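Local structure of acyl-CoA thioester hydrolase HI0827 (Haemophilus influenzae Rd KW20, 3BJK) at residues Thr20-Ser25 with Gly31-Gly36; Lys70-Gly75 with Val96-Lys101; Val74-Cys79 with Val103-Ile108. The protein probably hydrolyses the thioester bond of acyl-coenzyme A molecules with broad substrate specificity, working as a hotdog-fold hexamer built as a trimer of dimers. The protein carries 1 engineered substitution. One frame throughout, in Å; residues are numbered along the deposited sequence.

Contact 1 of 3, residues Thr20-Ser25 with Gly31-Gly36; sequences TLAMPS and GDIFGG. With EDO (1,2-ethanediol), chain U.
Beside Ala22 and Ile33, the side chains that meet across this contact, the flat group is the Phe34 ring, over one face of which sits Gly36 N, lying 3.4 Å above the ring plane and over its centre. Phe34 is the N-cap residue of helix 35-54. With CG anti to the backbone N (chi1 176°), its ring swings back over the first helical turn, where Gly36 offers bare backbone and the amide hydrogen would point broadly at the ring. At the contact itself the meeting is aliphatic. Ala22 CB points at the other segment and is touched by both ends of the longer branch of Ile33, CG1 and CD1, with CB to CG1 at 3.7 Å. The Ile33 side chain leaves its backbone obliquely, but chi2 of -64° folds CD1 round until it also lies 3.4 Å from the Met23 carbonyl O. Met23 thus contributes its backbone here, while its CB points away. Beside the contact an ethanediol, probably from the crystallisation liquor, donates from O2 to Gly31 O (2.7 Å) and rests its O1 near the Pro24 ring, 3.9 Å from Pro24 CB. The contact joins the turn just after strand 15-21 to the residues leading into the long helix 35-54. Ala22 is also hydrogen-bonded through its backbone to Gly75 and Asp76, just before strand 77-87, whereas Ile33 rests on Ile38 of the helix and on Ile72; Ser40 of a neighbouring subunit packs on Phe34.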
loop_
_atom_site.group_PDB
_atom_site.type_symbol
_atom_site.label_atom_id
_atom_site.label_comp_id
_atom_site.label_asym_id
_atom_site.label_seq_id
_atom_site.Cartn_x
_atom_site.Cartn_y
_atom_site.Cartn_z
ATOM N N THR C 20 6.376 -12.832 9.879
ATOM C CA THR C 20 5.349 -11.810 9.786
ATOM C C THR C 20 3.920 -12.398 9.940
ATOM O O THR C 20 3.754 -13.582 10.068
ATOM C CB THR C 20 5.499 -10.910 8.536
ATOM O OG1 THR C 20 4.748 -9.728 8.737
ATOM C CG2 THR C 20 5.048 -11.536 7.262
ATOM N N LEU C 21 2.914 -11.538 9.949
ATOM C CA LEU C 21 1.525 -11.967 10.018
ATOM C C LEU C 21 0.863 -11.723 8.656
ATOM O O LEU C 21 0.998 -10.643 8.072
ATOM C CB LEU C 21 0.790 -11.190 11.097
ATOM C CG LEU C 21 -0.569 -11.828 11.446
ATOM C CD1 LEU C 21 -0.368 -13.003 12.366
ATOM C CD2 LEU C 21 -1.513 -10.839 12.061
ATOM N N ALA C 22 0.112 -12.705 8.172
ATOM C CA ALA C 22 -0.659 -12.538 6.949
ATOM C C ALA C 22 -1.885 -11.630 7.228
ATOM O O ALA C 22 -2.681 -11.861 8.154
ATOM C CB ALA C 22 -1.055 -13.858 6.376
ATOM N N MET C 23 -1.954 -10.549 6.458
ATOM C CA MET C 23 -2.975 -9.499 6.609
ATOM C C MET C 23 -4.038 -9.454 5.472
ATOM O O MET C 23 -3.721 -9.858 4.309
ATOM C CB MET C 23 -2.272 -8.148 6.697
ATOM C CG MET C 23 -1.405 -7.882 7.956
ATOM S SD MET C 23 -2.260 -7.970 9.536
ATOM C CE MET C 23 -3.016 -6.331 9.760
ATOM N N PRO C 24 -5.271 -8.954 5.795
ATOM C CA PRO C 24 -6.368 -8.800 4.797
ATOM C C PRO C 24 -5.976 -8.039 3.500
ATOM O O PRO C 24 -6.405 -8.421 2.441
ATOM C CB PRO C 24 -7.474 -8.115 5.578
ATOM C CG PRO C 24 -7.242 -8.546 6.978
ATOM C CD PRO C 24 -5.744 -8.532 7.132
ATOM N N SER C 25 -5.118 -7.018 3.596
ATOM C CA SER C 25 -4.742 -6.259 2.407
ATOM C C SER C 25 -3.987 -7.117 1.395
ATOM O O SER C 25 -3.877 -6.716 0.232
ATOM C CB SER C 25 -3.891 -5.027 2.767
ATOM O OG SER C 25 -2.760 -5.455 3.492
ATOM N N GLY C 31 -9.857 -14.979 -1.294
ATOM C CA GLY C 31 -9.738 -14.756 0.146
ATOM C C GLY C 31 -8.461 -15.292 0.750
ATOM O O GLY C 31 -8.148 -14.968 1.883
ATOM N N ASP C 32 -7.693 -16.052 -0.025
ATOM C CA ASP C 32 -6.390 -16.529 0.431
ATOM C C ASP C 32 -5.358 -15.442 0.235
ATOM O O ASP C 32 -5.605 -14.478 -0.496
ATOM C CB ASP C 32 -5.958 -17.759 -0.358
ATOM C CG ASP C 32 -6.922 -18.916 -0.216
ATOM O OD1 ASP C 32 -7.343 -19.209 0.906
ATOM O OD2 ASP C 32 -7.244 -19.528 -1.243
ATOM N N ILE C 33 -4.192 -15.600 0.849
ATOM C CA ILE C 33 -3.071 -14.669 0.545
ATOM C C ILE C 33 -2.592 -14.749 -0.942
ATOM O O ILE C 33 -2.328 -15.806 -1.472
ATOM C CB ILE C 33 -1.897 -14.833 1.576
ATOM C CG1 ILE C 33 -2.356 -14.423 3.009
ATOM C CG2 ILE C 33 -0.641 -14.078 1.165
ATOM C CD1 ILE C 33 -2.784 -12.924 3.260
ATOM N N PHE C 34 -2.507 -13.584 -1.579
ATOM C CA PHE C 34 -1.943 -13.442 -2.947
ATOM C C PHE C 34 -0.517 -14.064 -3.127
ATOM O O PHE C 34 0.382 -13.787 -2.367
ATOM C CB PHE C 34 -1.966 -11.915 -3.304
ATOM C CG PHE C 34 -1.335 -11.582 -4.610
ATOM C CD1 PHE C 34 -1.629 -12.339 -5.762
ATOM C CD2 PHE C 34 -0.505 -10.468 -4.729
ATOM C CE1 PHE C 34 -1.043 -12.014 -7.030
ATOM C CE2 PHE C 34 0.060 -10.125 -5.973
ATOM C CZ PHE C 34 -0.214 -10.913 -7.143
ATOM N N GLY C 35 -0.360 -14.952 -4.112
ATOM C CA GLY C 35 0.932 -15.579 -4.466
ATOM C C GLY C 35 2.064 -14.579 -4.640
ATOM O O GLY C 35 3.187 -14.845 -4.268
ATOM N N GLY C 36 1.746 -13.417 -5.199
ATOM C CA GLY C 36 2.698 -12.300 -5.346
ATOM C C GLY C 36 3.292 -11.821 -4.043
ATOM O O GLY C 36 4.471 -11.496 -3.979
HETATM C C1 EDO U . -9.906 -11.339 4.031
HETATM O O1 EDO U . -9.946 -11.132 5.455
HETATM C C2 EDO U . -10.678 -12.605 3.642
HETATM O O2 EDO U . -9.835 -13.754 3.561
#

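Contact 2 of 3, residues Lys70-Gly75 with Val96-Lys101; sequences KPISVG and VEVWVK
Ile72 lies against two valines, Val98 and Val100, from the same side of strand 91-101, and the two valines meet different parts of it. CG1 stands anti to the carbonyl carbon and beside the backbone N (chi1 -61°), which brings it to 3.9 Å from Val100 CG2; the short branch, CG2, touches that same methyl at 4.1 Å. Since chi2 is extended (175°), CD1 reaches on toward Val98 instead of folding back, and comes to 4.3 Å from Val98 CG1, a looser touch. Val100 presents CG2, the methyl beside its backbone N, and the two side chains cross obliquely. Every touching residue is buried, and no hydrogen bond joins the segments, so the contact is purely apolar.

The residues between and before the valines face the other side of the strand. There Trp99 NE1 donates to Glu97 OE1 over 2.8 Å in a nearly straight bond (167°). The acceptor lies in the plane of the indole, while the N-H reaches the carboxylate from above its plane. Glu97 O also lies at the indole edge, in its plane, and Glu97 OE2 forms a salt bridge with Arg10, so the carboxylate is held from both oxygens.

Around the apolar side stand Val78 of strand 77-87, Val114 of strand 111-123, and Ile38 and Met42 of helix 35-54. An antiparallel sheet whose inner face packs on one long helix is the hallmark of the hotdog fold, and Ile72 adds to that helix-sheet interface from the loop preceding strand 77-87.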
loop_
_atom_site.group_PDB
_atom_site.type_symbol
_atom_site.label_atom_id
_atom_site.label_comp_id
_atom_site.label_asym_id
_atom_site.label_seq_id
_atom_site.Cartn_x
_atom_site.Cartn_y
_atom_site.Cartn_z
ATOM N N LYS C 70 0.491 -25.150 -0.530
ATOM C CA LYS C 70 -0.710 -24.955 0.243
ATOM C C LYS C 70 -0.995 -23.472 0.301
ATOM O O LYS C 70 -0.069 -22.654 0.270
ATOM C CB LYS C 70 -0.558 -25.568 1.662
ATOM C CG LYS C 70 -0.340 -27.116 1.701
ATOM C CD LYS C 70 0.488 -27.535 3.003
ATOM C CE LYS C 70 1.199 -28.996 3.052
ATOM N NZ LYS C 70 2.784 -28.973 3.193
ATOM N N PRO C 71 -2.277 -23.107 0.396
ATOM C CA PRO C 71 -2.599 -21.698 0.555
ATOM C C PRO C 71 -2.255 -21.121 1.941
ATOM O O PRO C 71 -2.215 -21.855 2.933
ATOM C CB PRO C 71 -4.103 -21.650 0.307
ATOM C CG PRO C 71 -4.605 -22.978 0.608
ATOM C CD PRO C 71 -3.481 -23.956 0.352
ATOM N N ILE C 72 -2.031 -19.821 1.998
ATOM C CA ILE C 72 -1.907 -19.113 3.280
ATOM C C ILE C 72 -3.180 -18.370 3.607
ATOM O O ILE C 72 -3.820 -17.817 2.738
ATOM C CB ILE C 72 -0.692 -18.095 3.261
ATOM C CG1 ILE C 72 0.614 -18.812 3.031
ATOM C CG2 ILE C 72 -0.640 -17.287 4.568
ATOM C CD1 ILE C 72 1.772 -17.932 2.894
ATOM N N SER C 73 -3.577 -18.379 4.875
ATOM C CA SER C 73 -4.780 -17.708 5.322
ATOM C C SER C 73 -4.456 -16.410 6.060
ATOM O O SER C 73 -3.443 -16.288 6.726
ATOM C CB SER C 73 -5.586 -18.594 6.260
ATOM O OG SER C 73 -6.080 -19.701 5.535
ATOM N N VAL C 74 -5.378 -15.475 6.000
ATOM C CA VAL C 74 -5.316 -14.281 6.859
ATOM C C VAL C 74 -5.166 -14.675 8.341
ATOM O O VAL C 74 -5.896 -15.520 8.850
ATOM C CB VAL C 74 -6.578 -13.377 6.673
ATOM C CG1 VAL C 74 -6.590 -12.235 7.668
ATOM C CG2 VAL C 74 -6.597 -12.826 5.272
ATOM N N GLY C 75 -4.247 -14.024 9.035
ATOM C CA GLY C 75 -4.064 -14.308 10.451
ATOM C C GLY C 75 -3.034 -15.403 10.752
ATOM O O GLY C 75 -2.677 -15.557 11.920
ATOM N N VAL C 96 14.592 -21.338 -0.263
ATOM C CA VAL C 96 13.672 -20.729 0.709
ATOM C C VAL C 96 12.441 -21.617 0.867
ATOM O O VAL C 96 11.899 -22.096 -0.140
ATOM C CB VAL C 96 13.261 -19.313 0.226
ATOM C CG1 VAL C 96 12.241 -18.650 1.164
ATOM C CG2 VAL C 96 14.494 -18.442 0.066
ATOM N N GLU C 97 12.083 -21.949 2.114
ATOM C CA GLU C 97 10.806 -22.564 2.437
ATOM C C GLU C 97 9.975 -21.594 3.274
ATOM O O GLU C 97 10.497 -20.928 4.218
ATOM C CB GLU C 97 10.971 -23.791 3.261
ATOM C CG GLU C 97 11.833 -24.890 2.646
ATOM C CD GLU C 97 11.795 -26.182 3.465
ATOM O OE1 GLU C 97 11.600 -26.136 4.714
ATOM O OE2 GLU C 97 11.978 -27.264 2.856
ATOM N N VAL C 98 8.709 -21.485 2.876
ATOM C CA VAL C 98 7.662 -20.752 3.616
ATOM C C VAL C 98 6.800 -21.669 4.411
ATOM O O VAL C 98 6.266 -22.649 3.897
ATOM C CB VAL C 98 6.786 -19.882 2.714
ATOM C CG1 VAL C 98 5.883 -19.024 3.567
ATOM C CG2 VAL C 98 7.638 -19.001 1.815
ATOM N N TRP C 99 6.743 -21.364 5.707
ATOM C CA TRP C 99 6.043 -22.142 6.673
ATOM C C TRP C 99 5.044 -21.212 7.376
ATOM O O TRP C 99 5.320 -20.032 7.602
ATOM C CB TRP C 99 7.033 -22.717 7.701
ATOM C CG TRP C 99 7.872 -23.887 7.215
ATOM C CD1 TRP C 99 8.981 -23.844 6.391
ATOM C CD2 TRP C 99 7.684 -25.238 7.559
ATOM N NE1 TRP C 99 9.462 -25.092 6.206
ATOM C CE2 TRP C 99 8.692 -25.980 6.902
ATOM C CE3 TRP C 99 6.747 -25.916 8.360
ATOM C CZ2 TRP C 99 8.783 -27.355 7.011
ATOM C CZ3 TRP C 99 6.842 -27.294 8.467
ATOM C CH2 TRP C 99 7.865 -27.998 7.801
ATOM N N VAL C 100 3.911 -21.785 7.708
ATOM C CA VAL C 100 2.842 -21.134 8.465
ATOM C C VAL C 100 2.695 -21.790 9.847
ATOM O O VAL C 100 2.921 -22.998 10.026
ATOM C CB VAL C 100 1.492 -21.234 7.673
ATOM C CG1 VAL C 100 0.302 -21.179 8.542
ATOM C CG2 VAL C 100 1.434 -20.179 6.540
ATOM N N LYS C 101 2.307 -20.967 10.817
ATOM C CA LYS C 101 1.851 -21.416 12.141
ATOM C C LYS C 101 0.459 -20.846 12.445
ATOM O O LYS C 101 0.250 -19.624 12.337
ATOM C CB LYS C 101 2.859 -20.961 13.209
ATOM C CG LYS C 101 2.570 -21.417 14.652
ATOM C CD LYS C 101 3.597 -20.775 15.618
ATOM C CE LYS C 101 3.491 -21.238 17.008
ATOM N NZ LYS C 101 4.553 -20.703 17.919
#

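Contact 3 of 3, residues Val74-Cys79 with Val103-Ile108; sequences VGDVVC and VASEPI
The approach to strand 77-87 and the loop joining strands 91-101 and 111-123 meet through two valines, Val77 and Val103, at one end of the hotdog sheet. Their side chains cross at about a right angle. A single methyl of the strand residue, Val77 CG2, faces both branches of its partner, at 3.7 Å from Val103 CG1 and 3.8 Å from Val103 CG2. With chi1 of Val103 at -59°, the second of these branches sits between the backbone N and the carbonyl carbon of its own residue, from where it also reaches to 4.1 Å from Gly75 O.

Alongside the apolar touch, one water bridges the two backbones: it donates to Gly75 O (2.8 Å) and accepts from Ala104 N (2.9 Å). Gly75 turns the chain with a positive phi (91°) shortly ahead of the strand. In the fold, strand 77-87 runs antiparallel to strand 91-101, so the loop that follows the latter comes back beside the beginning of the former. The pair also faces a neighbouring subunit, whose Ile48 packs on Val77, Lys51 on Val103 and Arg57 on Ala104.

Asp76 directs its charge elsewhere: OD1 makes a salt bridge with Lys102, at the junction of strand and loop, and OD2 accepts from Ser73 N.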
loop_
_atom_site.group_PDB
_atom_site.type_symbol
_atom_site.label_atom_id
_atom_site.label_comp_id
_atom_site.label_asym_id
_atom_site.label_seq_id
_atom_site.Cartn_x
_atom_site.Cartn_y
_atom_site.Cartn_z
ATOM N N VAL C 74 -5.378 -15.475 6.000
ATOM C CA VAL C 74 -5.316 -14.281 6.859
ATOM C C VAL C 74 -5.166 -14.675 8.341
ATOM O O VAL C 74 -5.896 -15.520 8.850
ATOM C CB VAL C 74 -6.578 -13.377 6.673
ATOM C CG1 VAL C 74 -6.590 -12.235 7.668
ATOM C CG2 VAL C 74 -6.597 -12.826 5.272
ATOM N N GLY C 75 -4.247 -14.024 9.035
ATOM C CA GLY C 75 -4.064 -14.308 10.451
ATOM C C GLY C 75 -3.034 -15.403 10.752
ATOM O O GLY C 75 -2.677 -15.557 11.920
ATOM N N ASP C 76 -2.577 -16.150 9.730
ATOM C CA ASP C 76 -1.489 -17.142 9.865
ATOM C C ASP C 76 -0.189 -16.367 10.166
ATOM O O ASP C 76 0.031 -15.304 9.636
ATOM C CB ASP C 76 -1.230 -17.898 8.523
ATOM C CG ASP C 76 -2.247 -18.996 8.220
ATOM O OD1 ASP C 76 -3.140 -19.290 9.043
ATOM O OD2 ASP C 76 -2.145 -19.543 7.093
ATOM N N VAL C 77 0.666 -16.934 11.004
ATOM C CA VAL C 77 2.034 -16.458 11.163
ATOM C C VAL C 77 2.806 -17.084 10.020
ATOM O O VAL C 77 2.660 -18.282 9.778
ATOM C CB VAL C 77 2.614 -16.866 12.499
ATOM C CG1 VAL C 77 4.098 -16.515 12.571
ATOM C CG2 VAL C 77 1.835 -16.239 13.633
ATOM N N VAL C 78 3.585 -16.270 9.300
ATOM C CA VAL C 78 4.312 -16.704 8.122
ATOM C C VAL C 78 5.829 -16.505 8.332
ATOM O O VAL C 78 6.275 -15.374 8.588
ATOM C CB VAL C 78 3.828 -15.972 6.862
ATOM C CG1 VAL C 78 4.607 -16.431 5.582
ATOM C CG2 VAL C 78 2.305 -16.169 6.683
ATOM N N CYS C 79 6.578 -17.616 8.269
ATOM C CA CYS C 79 8.058 -17.652 8.396
ATOM C C CYS C 79 8.701 -18.079 7.103
ATOM O O CYS C 79 8.179 -19.002 6.453
ATOM C CB CYS C 79 8.491 -18.684 9.424
ATOM S SG CYS C 79 7.860 -18.381 11.041
ATOM N N VAL C 103 -2.036 -19.707 14.989
ATOM C CA VAL C 103 -2.044 -19.170 16.376
ATOM C C VAL C 103 -3.423 -18.683 16.820
ATOM O O VAL C 103 -3.706 -18.655 18.033
ATOM C CB VAL C 103 -1.008 -18.021 16.555
ATOM C CG1 VAL C 103 0.409 -18.520 16.240
ATOM C CG2 VAL C 103 -1.335 -16.823 15.635
ATOM N N ALA C 104 -4.267 -18.289 15.858
ATOM C CA ALA C 104 -5.637 -17.817 16.159
ATOM C C ALA C 104 -6.704 -18.352 15.196
ATOM O O ALA C 104 -7.839 -17.852 15.180
ATOM C CB ALA C 104 -5.692 -16.295 16.201
ATOM N N SER C 105 -6.346 -19.378 14.425
ATOM C CA SER C 105 -7.289 -20.176 13.646
ATOM C C SER C 105 -7.051 -21.632 14.015
ATOM O O SER C 105 -6.038 -21.951 14.618
ATOM C CB SER C 105 -7.020 -20.001 12.166
ATOM O OG SER C 105 -6.142 -21.024 11.725
ATOM N N GLU C 106 -7.977 -22.518 13.653
ATOM C CA GLU C 106 -7.877 -23.926 14.037
ATOM C C GLU C 106 -7.211 -24.759 12.942
ATOM O O GLU C 106 -7.348 -24.449 11.751
ATOM C CB GLU C 106 -9.260 -24.492 14.381
ATOM C CG GLU C 106 -9.861 -23.884 15.633
ATOM C CD GLU C 106 -9.269 -24.452 16.927
ATOM O OE1 GLU C 106 -8.124 -24.960 16.901
ATOM O OE2 GLU C 106 -9.960 -24.402 17.976
ATOM N N PRO C 107 -6.443 -25.793 13.336
ATOM C CA PRO C 107 -6.082 -26.197 14.691
ATOM C C PRO C 107 -4.874 -25.396 15.155
ATOM O O PRO C 107 -3.914 -25.207 14.387
ATOM C CB PRO C 107 -5.745 -27.680 14.548
ATOM C CG PRO C 107 -5.262 -27.810 13.130
ATOM C CD PRO C 107 -5.807 -26.655 12.326
ATOM N N ILE C 108 -4.939 -24.906 16.389
ATOM C CA ILE C 108 -3.964 -23.926 16.870
ATOM C C ILE C 108 -2.647 -24.658 17.103
ATOM O O ILE C 108 -2.643 -25.810 17.486
ATOM C CB ILE C 108 -4.501 -23.158 18.145
ATOM C CG1 ILE C 108 -4.981 -21.744 17.772
ATOM C CG2 ILE C 108 -3.452 -23.075 19.268
ATOM C CD1 ILE C 108 -6.491 -21.639 17.536
HETATM O O HOH W 1 -3.574 -17.935 13.064
#

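From the N terminus, contact 1 comes first, closing the short loop between the end of strand 15-21 and the start of helix 35-54. Contacts 2 and 3 open only later, after strand 58-68, and share Val74 and Gly75. Each spans most of the hairpin of strands 77-87 and 91-101; contact 3 opens later and closes later, so the two overlap without either enclosing the other. Backbone hydrogen bonds join the first contact to the others: Ile33 N to Ile72 O (2.9 Å) and Thr20 O to Val78 N (2.8 Å). Together they tie the helix start, the loop at 70-75 and three neighbouring strands at one end of the sheet.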